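PDB 6S6H: chromosome-partitioning protein ParB from Caulobacter vibrioides NA1000, which takes part in chromosome partitioning and binds the centromeric parS DNA near the replication origin, here through its central DNA-binding domain. Local coordinates for residues B[10-14]-B[41-47]; B[18-22]-B[66-70]; B[71-75]-B[92-96]. One frame throughout, in Å; residues are numbered along the deposited sequence.

Contact 1: B[10-14]-B[41-47]. With nucleotides of chain C.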
# COMPACT_ATOMS: atom_id res chain seq x y z
N ILE B 10 -3.52 20.66 0.46
CA ILE B 10 -4.08 19.42 -0.16
C ILE B 10 -2.92 18.45 -0.45
O ILE B 10 -3.03 17.27 -0.07
CB ILE B 10 -4.89 19.75 -1.43
CG1 ILE B 10 -6.17 20.53 -1.09
CG2 ILE B 10 -5.21 18.49 -2.22
CD1 ILE B 10 -6.75 21.31 -2.24
N GLU B 11 -1.85 18.95 -1.07
CA GLU B 11 -0.63 18.17 -1.43
C GLU B 11 -0.07 17.46 -0.19
O GLU B 11 0.34 16.30 -0.32
CB GLU B 11 0.43 19.09 -2.04
CG GLU B 11 0.17 19.42 -3.50
CD GLU B 11 1.17 20.39 -4.11
OE1 GLU B 11 1.51 20.21 -5.29
OE2 GLU B 11 1.60 21.32 -3.40
N ASN B 12 -0.05 18.14 0.96
CA ASN B 12 0.72 17.69 2.16
C ASN B 12 -0.12 16.77 3.05
O ASN B 12 0.44 16.25 4.04
CB ASN B 12 1.30 18.88 2.93
CG ASN B 12 2.62 19.35 2.35
OD1 ASN B 12 3.68 18.99 2.85
ND2 ASN B 12 2.56 20.12 1.28
N VAL B 13 -1.40 16.54 2.73
CA VAL B 13 -2.27 15.60 3.49
C VAL B 13 -1.59 14.23 3.53
O VAL B 13 -1.45 13.67 4.63
CB VAL B 13 -3.69 15.52 2.89
CG1 VAL B 13 -4.49 14.36 3.47
CG2 VAL B 13 -4.44 16.83 3.05
N GLN B 14 -1.16 13.72 2.36
CA GLN B 14 -0.57 12.36 2.20
C GLN B 14 0.89 12.35 2.67
O GLN B 14 1.37 11.25 3.01
CB GLN B 14 -0.70 11.89 0.74
CG GLN B 14 0.26 12.59 -0.23
CD GLN B 14 -0.13 12.37 -1.67
OE1 GLN B 14 -0.76 11.38 -2.03
NE2 GLN B 14 0.26 13.31 -2.52
N ILE B 41 -9.19 17.13 -6.25
CA ILE B 41 -8.28 16.64 -5.17
C ILE B 41 -7.32 15.61 -5.77
O ILE B 41 -6.11 15.76 -5.58
CB ILE B 41 -9.08 16.04 -3.98
CG1 ILE B 41 -9.97 17.09 -3.30
CG2 ILE B 41 -8.14 15.37 -2.98
CD1 ILE B 41 -9.22 18.29 -2.76
N ALA B 42 -7.87 14.60 -6.46
CA ALA B 42 -7.12 13.50 -7.11
C ALA B 42 -6.00 14.08 -7.98
O ALA B 42 -4.84 13.66 -7.79
CB ALA B 42 -8.07 12.65 -7.92
N GLN B 43 -6.32 15.01 -8.88
CA GLN B 43 -5.34 15.65 -9.80
C GLN B 43 -4.30 16.43 -8.99
O GLN B 43 -3.13 16.43 -9.41
CB GLN B 43 -6.05 16.55 -10.82
CG GLN B 43 -6.77 15.78 -11.92
CD GLN B 43 -7.30 16.67 -13.02
OE1 GLN B 43 -7.02 17.86 -13.08
NE2 GLN B 43 -8.08 16.08 -13.91
N THR B 44 -4.70 17.06 -7.88
CA THR B 44 -3.81 17.86 -6.99
C THR B 44 -2.77 16.95 -6.33
O THR B 44 -1.60 17.35 -6.28
CB THR B 44 -4.62 18.64 -5.94
OG1 THR B 44 -5.61 19.41 -6.61
CG2 THR B 44 -3.76 19.55 -5.09
N ILE B 45 -3.19 15.79 -5.82
CA ILE B 45 -2.33 14.87 -5.01
C ILE B 45 -1.70 13.80 -5.91
O ILE B 45 -0.96 12.96 -5.36
CB ILE B 45 -3.12 14.26 -3.84
CG1 ILE B 45 -4.08 13.15 -4.29
CG2 ILE B 45 -3.84 15.34 -3.05
CD1 ILE B 45 -4.74 12.41 -3.15
N GLY B 46 -1.96 13.82 -7.22
CA GLY B 46 -1.40 12.86 -8.19
C GLY B 46 -1.90 11.44 -7.96
O GLY B 46 -1.11 10.50 -8.11
N LYS B 47 -3.19 11.29 -7.61
CA LYS B 47 -3.86 9.98 -7.38
C LYS B 47 -5.12 9.91 -8.26
O LYS B 47 -5.40 10.89 -8.97
CB LYS B 47 -4.22 9.82 -5.90
CG LYS B 47 -3.03 9.54 -4.98
CD LYS B 47 -2.53 8.12 -5.06
CE LYS B 47 -1.04 8.00 -4.84
NZ LYS B 47 -0.66 8.44 -3.47
P DA C 14 -3.92 5.61 -7.81
OP1 DA C 14 -3.00 6.47 -8.60
OP2 DA C 14 -4.96 6.24 -6.95
O5' DA C 14 -4.60 4.62 -8.85
C5' DA C 14 -3.78 3.81 -9.71
C4' DA C 14 -4.63 3.00 -10.65
O4' DA C 14 -5.38 2.02 -9.91
C3' DA C 14 -5.66 3.80 -11.45
O3' DA C 14 -5.76 3.16 -12.72
C2' DA C 14 -6.93 3.63 -10.63
C1' DA C 14 -6.77 2.21 -10.13
N9 DA C 14 -7.46 1.90 -8.87
C8 DA C 14 -7.59 2.69 -7.75
N7 DA C 14 -8.25 2.11 -6.78
C5 DA C 14 -8.55 0.85 -7.28
C6 DA C 14 -9.24 -0.25 -6.73
N6 DA C 14 -9.76 -0.26 -5.50
N1 DA C 14 -9.37 -1.35 -7.50
C2 DA C 14 -8.85 -1.34 -8.73
N3 DA C 14 -8.19 -0.37 -9.36
C4 DA C 14 -8.07 0.71 -8.57
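Ile-10, in the mt rotamer with its CA-to-CB bond directed at segment 41-47, supplies the apolar half of this contact. Its CG2 lies 3.4 Å from Thr-44 CG2 and 3.5 Å from Ile-45 CG2, while its CD1 meets Ile-41 CD1 at 3.9 Å. Ile-41 starts sideways, and its mm conformation brings the tip in. Thr-44, at chi1 -54°, keeps OG1 hydrogen-bonded to Asn-40 O and offers its methyl to Ile-10. Gln-14 adopts p at chi1 and t at chi2, which carries NE2 to Ile-45 O (3.1 Å, N-H...O angle 164°). Past Gly-46, whose positive phi ends the helix, Lys-47 bends at chi1 and chi2 (both m), so that NZ reaches Gln-14 OE1 (weak hydrogen bond, 3.3 Å) and CD lies 3.6 Å from OP2 of DA14 of chain C. The contact joins the ends of helices 4-11 and 38-45, with Tyr-27 of helix 20-34 and Val-52 packing against Ile-41; the turn of Gly-46 and Lys-47 leads to helix 49-57 in the ParB helix-turn-helix domain.

Contact 2: B[18-22]-B[66-70]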
# COMPACT_ATOMS: atom_id res chain seq x y z
N LEU B 18 -0.29 11.04 8.95
CA LEU B 18 -1.74 10.83 9.21
C LEU B 18 -2.11 9.39 8.89
O LEU B 18 -1.68 8.89 7.83
CB LEU B 18 -2.56 11.79 8.35
CG LEU B 18 -2.30 13.28 8.56
CD1 LEU B 18 -3.16 14.12 7.63
CD2 LEU B 18 -2.54 13.68 10.01
N ASN B 19 -2.89 8.75 9.76
CA ASN B 19 -3.53 7.43 9.49
C ASN B 19 -4.61 7.66 8.42
O ASN B 19 -4.95 8.82 8.16
CB ASN B 19 -4.02 6.76 10.78
CG ASN B 19 -5.20 7.44 11.43
OD1 ASN B 19 -6.12 7.90 10.76
ND2 ASN B 19 -5.20 7.49 12.75
N VAL B 20 -5.11 6.58 7.82
CA VAL B 20 -6.01 6.64 6.62
C VAL B 20 -7.27 7.46 6.95
O VAL B 20 -7.74 8.18 6.04
CB VAL B 20 -6.35 5.23 6.11
CG1 VAL B 20 -7.21 4.45 7.09
CG2 VAL B 20 -7.00 5.27 4.74
N LEU B 21 -7.80 7.36 8.17
CA LEU B 21 -9.06 8.05 8.58
C LEU B 21 -8.81 9.55 8.78
O LEU B 21 -9.73 10.34 8.49
CB LEU B 21 -9.60 7.40 9.86
CG LEU B 21 -10.15 5.98 9.70
CD1 LEU B 21 -10.53 5.40 11.04
CD2 LEU B 21 -11.33 5.95 8.74
N GLU B 22 -7.62 9.93 9.26
CA GLU B 22 -7.21 11.35 9.42
C GLU B 22 -7.07 11.99 8.03
O GLU B 22 -7.47 13.16 7.88
CB GLU B 22 -5.92 11.45 10.24
CG GLU B 22 -6.13 11.16 11.72
CD GLU B 22 -4.86 10.96 12.52
OE1 GLU B 22 -3.81 10.71 11.91
OE2 GLU B 22 -4.93 11.04 13.76
N GLN B 66 -13.57 1.46 12.67
CA GLN B 66 -12.62 2.60 12.63
C GLN B 66 -11.54 2.39 13.69
O GLN B 66 -10.35 2.61 13.36
CB GLN B 66 -13.36 3.93 12.81
CG GLN B 66 -14.24 4.31 11.62
CD GLN B 66 -14.74 5.73 11.68
OE1 GLN B 66 -14.18 6.58 12.36
NE2 GLN B 66 -15.81 6.01 10.95
N SER B 67 -11.92 1.94 14.89
CA SER B 67 -11.00 1.59 16.00
C SER B 67 -9.99 0.53 15.55
O SER B 67 -8.79 0.69 15.85
CB SER B 67 -11.75 1.15 17.23
OG SER B 67 -12.72 2.11 17.61
N TYR B 68 -10.44 -0.51 14.84
CA TYR B 68 -9.58 -1.60 14.31
C TYR B 68 -8.56 -1.01 13.32
O TYR B 68 -7.39 -1.45 13.36
CB TYR B 68 -10.41 -2.71 13.66
CG TYR B 68 -11.29 -3.50 14.60
CD1 TYR B 68 -10.81 -3.97 15.82
CD2 TYR B 68 -12.60 -3.79 14.27
CE1 TYR B 68 -11.61 -4.69 16.68
CE2 TYR B 68 -13.42 -4.51 15.13
CZ TYR B 68 -12.92 -4.97 16.34
OH TYR B 68 -13.72 -5.68 17.18
N LEU B 69 -8.98 -0.07 12.47
CA LEU B 69 -8.11 0.63 11.48
C LEU B 69 -7.00 1.38 12.22
O LEU B 69 -5.82 1.21 11.84
CB LEU B 69 -8.94 1.61 10.64
CG LEU B 69 -9.50 1.05 9.34
CD1 LEU B 69 -10.32 2.11 8.61
CD2 LEU B 69 -8.39 0.52 8.44
N VAL B 70 -7.37 2.20 13.21
CA VAL B 70 -6.43 3.04 14.00
C VAL B 70 -5.43 2.14 14.74
O VAL B 70 -4.23 2.48 14.75
CB VAL B 70 -7.19 3.96 14.98
CG1 VAL B 70 -6.26 4.59 16.02
CG2 VAL B 70 -7.96 5.04 14.24
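The prominent bump is Leu-21, which reaches from the first turn of helix 20-34 to the side of helix 63-71. Its CD1 sits 3.6 Å from both Gln-66 O and Gln-66 CB and 4.1 Å from Val-70 CG2, so this methyl occupies the hollow between two residues one turn apart, i and i+4. The other methyl, CD2, meets Leu-69 CD1 at 4.0 Å, making Leu-69 a third wall. Leu-69 in turn projects toward segment 18-22, where its CD1 also touches Val-20 CG1 at 4.2 Å. The backbones stay well apart: CA atoms come no closer than 6.9 Å (Asn-19 to Val-70), with 7.7 Å for Leu-21 and Gln-66 and 8.0 Å for Val-20 and Leu-69, and side chains bridge the gap. Both segments belong to the all-helical ParB DNA-binding domain, a member of the helix-turn-helix class, and the contact ties the start of helix 20-34 to helix 63-71. Leu-58, in the loop between helices 49-57 and 63-71, packs on both Val-20 and Leu-21. The start of helix 20-34 is closed by a capping box: Glu-22 N donates to Asn-19 OD1 (2.9 Å), and Asn-19 N donates to Glu-22 OE1 (3.1 Å). With its carboxamide oxygen held in this way, Asn-19 presents ND2 to Val-70 CG2 at 4.0 Å, beside Leu-21.

Contact 3: B[71-75]-B[92-96]. With nucleotides of chain C.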
# COMPACT_ATOMS: atom_id res chain seq x y z
N SER B 71 -5.91 1.03 15.31
CA SER B 71 -5.10 0.07 16.12
C SER B 71 -4.24 -0.81 15.21
O SER B 71 -3.21 -1.31 15.69
CB SER B 71 -5.99 -0.76 17.03
OG SER B 71 -6.83 -1.61 16.27
N GLY B 72 -4.66 -1.00 13.95
CA GLY B 72 -3.91 -1.77 12.93
C GLY B 72 -4.30 -3.24 12.92
O GLY B 72 -3.59 -4.03 12.27
N GLU B 73 -5.39 -3.61 13.61
CA GLU B 73 -5.97 -4.98 13.59
C GLU B 73 -6.56 -5.25 12.20
O GLU B 73 -6.56 -6.43 11.80
CB GLU B 73 -7.01 -5.13 14.70
CG GLU B 73 -6.40 -5.40 16.06
CD GLU B 73 -7.35 -5.22 17.23
OE1 GLU B 73 -8.06 -6.19 17.57
OE2 GLU B 73 -7.38 -4.11 17.80
N LEU B 74 -7.04 -4.21 11.51
CA LEU B 74 -7.45 -4.25 10.08
C LEU B 74 -6.60 -3.25 9.29
O LEU B 74 -6.19 -2.24 9.88
CB LEU B 74 -8.93 -3.87 9.95
CG LEU B 74 -9.94 -4.87 10.51
CD1 LEU B 74 -11.36 -4.37 10.30
CD2 LEU B 74 -9.77 -6.25 9.89
N THR B 75 -6.39 -3.51 8.00
CA THR B 75 -5.83 -2.55 7.02
C THR B 75 -6.98 -1.83 6.32
O THR B 75 -8.14 -2.27 6.48
CB THR B 75 -4.93 -3.25 5.99
OG1 THR B 75 -5.77 -3.91 5.04
CG2 THR B 75 -3.97 -4.24 6.61
N ALA B 92 -15.71 -7.77 10.39
CA ALA B 92 -14.45 -7.30 11.02
C ALA B 92 -13.94 -8.35 12.00
O ALA B 92 -12.74 -8.67 11.94
CB ALA B 92 -14.68 -5.97 11.70
N LYS B 93 -14.81 -8.88 12.86
CA LYS B 93 -14.46 -9.90 13.89
C LYS B 93 -13.98 -11.19 13.21
O LYS B 93 -12.98 -11.76 13.67
CB LYS B 93 -15.64 -10.18 14.83
CG LYS B 93 -15.91 -9.10 15.87
CD LYS B 93 -17.28 -9.21 16.52
N GLN B 94 -14.67 -11.61 12.14
CA GLN B 94 -14.34 -12.83 11.36
C GLN B 94 -12.96 -12.67 10.70
O GLN B 94 -12.20 -13.65 10.69
CB GLN B 94 -15.42 -13.11 10.30
CG GLN B 94 -16.65 -13.80 10.86
CD GLN B 94 -17.79 -13.82 9.87
OE1 GLN B 94 -18.15 -14.86 9.33
NE2 GLN B 94 -18.35 -12.65 9.61
N ILE B 95 -12.67 -11.48 10.16
CA ILE B 95 -11.39 -11.16 9.46
C ILE B 95 -10.23 -11.30 10.46
O ILE B 95 -9.20 -11.90 10.09
CB ILE B 95 -11.44 -9.74 8.84
CG1 ILE B 95 -12.40 -9.70 7.65
CG2 ILE B 95 -10.05 -9.26 8.45
CD1 ILE B 95 -12.92 -8.31 7.35
N ILE B 96 -10.39 -10.77 11.67
CA ILE B 96 -9.34 -10.74 12.73
C ILE B 96 -9.19 -12.16 13.32
O ILE B 96 -8.04 -12.57 13.52
CB ILE B 96 -9.68 -9.70 13.82
CG1 ILE B 96 -9.73 -8.28 13.24
CG2 ILE B 96 -8.69 -9.79 14.98
CD1 ILE B 96 -10.51 -7.30 14.08
P DG C 11 -3.37 -8.64 3.13
OP1 DG C 11 -3.81 -8.83 4.54
OP2 DG C 11 -4.24 -9.14 2.03
O5' DG C 11 -3.06 -7.11 2.81
C5' DG C 11 -2.17 -6.35 3.64
C4' DG C 11 -1.85 -5.03 2.97
O4' DG C 11 -1.42 -5.26 1.61
C3' DG C 11 -3.02 -4.04 2.88
O3' DG C 11 -2.51 -2.72 3.10
C2' DG C 11 -3.57 -4.29 1.48
C1' DG C 11 -2.32 -4.66 0.69
N9 DG C 11 -2.55 -5.62 -0.39
C8 DG C 11 -3.32 -6.76 -0.34
N7 DG C 11 -3.31 -7.43 -1.46
C5 DG C 11 -2.49 -6.69 -2.30
C6 DG C 11 -2.11 -6.91 -3.65
O6 DG C 11 -2.43 -7.84 -4.40
N1 DG C 11 -1.27 -5.91 -4.12
C2 DG C 11 -0.84 -4.83 -3.38
N2 DG C 11 -0.02 -3.97 -4.01
N3 DG C 11 -1.19 -4.61 -2.12
C4 DG C 11 -2.01 -5.57 -1.65
P DT C 12 -3.38 -1.42 2.79
OP1 DT C 12 -2.93 -0.35 3.72
OP2 DT C 12 -4.82 -1.80 2.74
O5' DT C 12 -2.91 -1.01 1.33
C5' DT C 12 -1.54 -0.69 1.09
C4' DT C 12 -1.38 0.03 -0.23
O4' DT C 12 -1.63 -0.88 -1.33
C3' DT C 12 -2.30 1.22 -0.46
O3' DT C 12 -1.51 2.22 -1.11
C2' DT C 12 -3.40 0.67 -1.34
C1' DT C 12 -2.70 -0.42 -2.14
N1 DT C 12 -3.52 -1.61 -2.51
C2 DT C 12 -3.29 -2.19 -3.73
O2 DT C 12 -2.50 -1.74 -4.55
N3 DT C 12 -4.03 -3.32 -3.98
C4 DT C 12 -4.95 -3.91 -3.13
O4 DT C 12 -5.55 -4.92 -3.49
C5 DT C 12 -5.13 -3.25 -1.86
C7 DT C 12 -6.11 -3.82 -0.87
C6 DT C 12 -4.40 -2.16 -1.61
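This is a buried, apolar loop-to-helix contact: the turn between helices 63-71 and 76-81 rests on helix 88-98 within the ParB helix-turn-helix domain. Leu-74 is its central residue. Although its CA-to-CB bond points sideways, the mt rotamer swings the branched end onto the helix. There Leu-74 CD1 lies 3.9 Å from Ala-92 CB, and CD2 lies 3.3 Å from Ile-95 CG2 and 3.9 Å from Ile-96 CG1. Ala-92 and Ile-96 are one helical turn apart, as the bond from Ile-96 N to Ala-92 O (3.2 Å) confirms, and with Ile-95 they form the surface that receives the leucine. Glu-73 adds to the edge: its O approaches Ile-96 CG1 at 3.9 Å, and its CB stands 4.2 Å from Ile-96 CD1. The loop starts at Gly-72, whose phi of 90° and psi of 12° take the chain out of helix 63-71, and it ends at Thr-75, the N-cap residue before helix 76-81. Tyr-68 of the preceding helix packs on Glu-73, Leu-74, Ala-92 and Ile-96, while Ile-82 touches Ala-92 and Ile-95. Thr-75 stays clear of segment 92-96. Thr-75 OG1, which is hydrogen-bonded with His-78 ND1, also lies 3.5 Å from C3' of DG11 and, in a weak approach, 3.3 Å from OP2 of DT12, both of chain C. No hydrogen bond crosses between the two segments, which implies that van der Waals fit holds loop and helix together, while the hydroxyl that lies near the DNA backbone is one residue beyond the buried leucine.

Contact 3 is buried, contact 1 partly so, and contact 2 lies at the surface. Burial does not separate their chemistry: contacts 2 and 3 both lack a hydrogen bond between their segments and rely on apolar packing around leucines, whereas contact 1 adds to its isoleucines one hydrogen bond to a main-chain oxygen and a weak one from Lys-47, which lies beside the DNA. Contacts 2 and 3 adjoin, centres 12 Å apart: contact 2 uses helix 63-71, contact 3 the turn that follows, and Leu-69 CD2 lies 3.4 Å from Thr-75 O. Helix 20-34, which carries part of contact 2, packs on Ile-41 and Ile-45 of contact 1; contact 3 is about 16 Å from contact 1 between nearest atoms.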